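Local coordinates for protein type I polyketide synthase PikAII (Streptomyces venezuelae, PDB 3QP9) that provides a C2-type, Rossmann-fold ketoreductase domain of a modular polyketide synthase, where it probably serves in epimerizing the growing polyketide chain, at residues P125-R130 against Q172-G177. Numbering follows the deposited sequence.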
# COMPACT_ATOMS: atom_id res chain seq x y z
N PRO A 125 8.47 13.03 -8.68
CA PRO A 125 9.41 12.78 -7.55
C PRO A 125 9.33 11.32 -7.06
O PRO A 125 8.42 10.60 -7.45
CB PRO A 125 8.92 13.76 -6.46
CG PRO A 125 7.50 13.99 -6.73
CD PRO A 125 7.33 13.87 -8.29
N ALA A 126 10.28 10.89 -6.22
CA ALA A 126 10.14 9.60 -5.56
C ALA A 126 8.89 9.67 -4.60
O ALA A 126 8.55 10.77 -4.06
CB ALA A 126 11.43 9.27 -4.80
N PRO A 127 8.22 8.52 -4.34
CA PRO A 127 8.72 7.13 -4.55
C PRO A 127 8.20 6.55 -5.84
O PRO A 127 8.59 5.44 -6.21
CB PRO A 127 8.11 6.35 -3.34
CG PRO A 127 6.82 7.06 -3.02
CD PRO A 127 6.99 8.53 -3.49
N PHE A 128 7.32 7.27 -6.54
CA PHE A 128 6.90 6.78 -7.88
C PHE A 128 8.14 6.40 -8.69
O PHE A 128 9.12 7.17 -8.71
CB PHE A 128 6.09 7.84 -8.63
CG PHE A 128 5.59 7.36 -9.97
CD1 PHE A 128 4.40 6.65 -10.06
CD2 PHE A 128 6.30 7.65 -11.12
CE1 PHE A 128 3.90 6.21 -11.30
CE2 PHE A 128 5.80 7.20 -12.36
CZ PHE A 128 4.61 6.46 -12.43
N THR A 129 8.15 5.19 -9.27
CA THR A 129 9.30 4.74 -10.13
C THR A 129 8.84 4.42 -11.54
O THR A 129 7.62 4.40 -11.80
CB THR A 129 10.07 3.48 -9.59
OG1 THR A 129 9.34 2.28 -9.83
CG2 THR A 129 10.43 3.58 -8.10
N ARG A 130 9.77 4.18 -12.46
CA ARG A 130 9.37 3.91 -13.85
C ARG A 130 8.60 2.60 -13.91
O ARG A 130 7.62 2.46 -14.64
CB ARG A 130 10.59 3.86 -14.74
CG ARG A 130 11.16 5.27 -15.06
CD ARG A 130 12.26 5.18 -16.16
NE ARG A 130 13.28 6.25 -16.07
CZ ARG A 130 14.03 6.70 -17.09
NH1 ARG A 130 14.91 7.68 -16.88
NH2 ARG A 130 13.90 6.19 -18.30
N GLN A 172 8.15 -1.09 -4.53
CA GLN A 172 7.49 -2.25 -5.23
C GLN A 172 6.17 -2.65 -4.56
O GLN A 172 5.32 -3.24 -5.20
CB GLN A 172 8.47 -3.42 -5.37
CG GLN A 172 9.61 -3.15 -6.37
CD GLN A 172 10.46 -4.32 -6.63
OE1 GLN A 172 9.93 -5.42 -6.84
NE2 GLN A 172 11.82 -4.12 -6.70
N ALA A 173 6.02 -2.40 -3.24
CA ALA A 173 4.68 -2.65 -2.60
C ALA A 173 3.59 -1.86 -3.31
O ALA A 173 2.46 -2.23 -3.15
CB ALA A 173 4.68 -2.28 -1.07
N MET A 174 3.92 -0.76 -4.04
CA MET A 174 2.84 0.04 -4.75
C MET A 174 2.25 -0.76 -5.89
O MET A 174 1.07 -0.62 -6.21
CB MET A 174 3.33 1.39 -5.31
CG MET A 174 3.95 2.22 -4.21
SD MET A 174 4.08 3.96 -4.54
CE MET A 174 5.49 3.86 -5.67
N VAL A 175 3.03 -1.65 -6.48
CA VAL A 175 2.45 -2.56 -7.44
C VAL A 175 1.47 -3.55 -6.81
O VAL A 175 0.43 -3.90 -7.40
CB VAL A 175 3.56 -3.29 -8.16
CG1 VAL A 175 2.99 -4.51 -8.89
CG2 VAL A 175 4.23 -2.29 -9.07
N TRP A 176 1.75 -3.99 -5.60
CA TRP A 176 0.79 -4.84 -4.86
C TRP A 176 -0.47 -4.07 -4.62
O TRP A 176 -1.60 -4.60 -4.75
CB TRP A 176 1.37 -5.36 -3.49
CG TRP A 176 2.33 -6.54 -3.70
CD1 TRP A 176 3.58 -6.49 -4.32
CD2 TRP A 176 2.13 -7.92 -3.39
NE1 TRP A 176 4.14 -7.70 -4.36
CE2 TRP A 176 3.29 -8.60 -3.80
CE3 TRP A 176 1.07 -8.65 -2.78
CZ2 TRP A 176 3.45 -9.99 -3.65
CZ3 TRP A 176 1.25 -9.98 -2.60
CH2 TRP A 176 2.43 -10.68 -3.04
N GLY A 177 -0.35 -2.82 -4.21
CA GLY A 177 -1.59 -2.08 -3.90
C GLY A 177 -2.46 -1.94 -5.14
O GLY A 177 -3.69 -2.16 -5.12
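The carbonyl oxygen of Pro-127 receives the methyl end of Met-174: its O lies 3.5 Å from Met-174 CE, a van der Waals touch with a polar atom. The methyl comes over the face of the peptide joining Pro-127 to Phe-128, roughly at right angles to the C=O bond, with Pro-127 C at 3.8 Å from CE. Phe-128 CA adds a further backbone touch, 3.9 Å from Met-174 CE, and Pro-127 CB stands 4.3 Å from that same carbon. One methyl therefore carries the whole meeting.

Met-174 gets there by leaving its helix with CG anti to its own carbonyl carbon (chi1 -56°), running on almost extended, and then bending at the sulfur (chi3 -76°), which turns CE onto the face of the peptide. The cis bond between Ala-126 and Pro-127 sharply turns the chain here, and Pro-127 directs its CB toward the helix. Phe-128 instead starts away from it and packs its side chain on Ala-367. Next along, Thr-129 is the N-cap of helix 130-144, and its OG1 is hydrogen-bonded to Asp-117 O.

The contact is buried and ties the turn before helix 130-144 to helix 170-185, both in the N-terminal structural subdomain. Helices 363-386 and 413-426 of the C-terminal, catalytic-type subdomain close around it: Met-174 also touches Val-370, Ala-417 and Phe-421, while Pro-127 packs on Thr-375 and Phe-421. This places it where the two halves meet, consistent with the dimer-like pairing of subdomains in modular ketoreductases. On another side of helix 170-185, Val-175 and Trp-176 rest on strand 190-196.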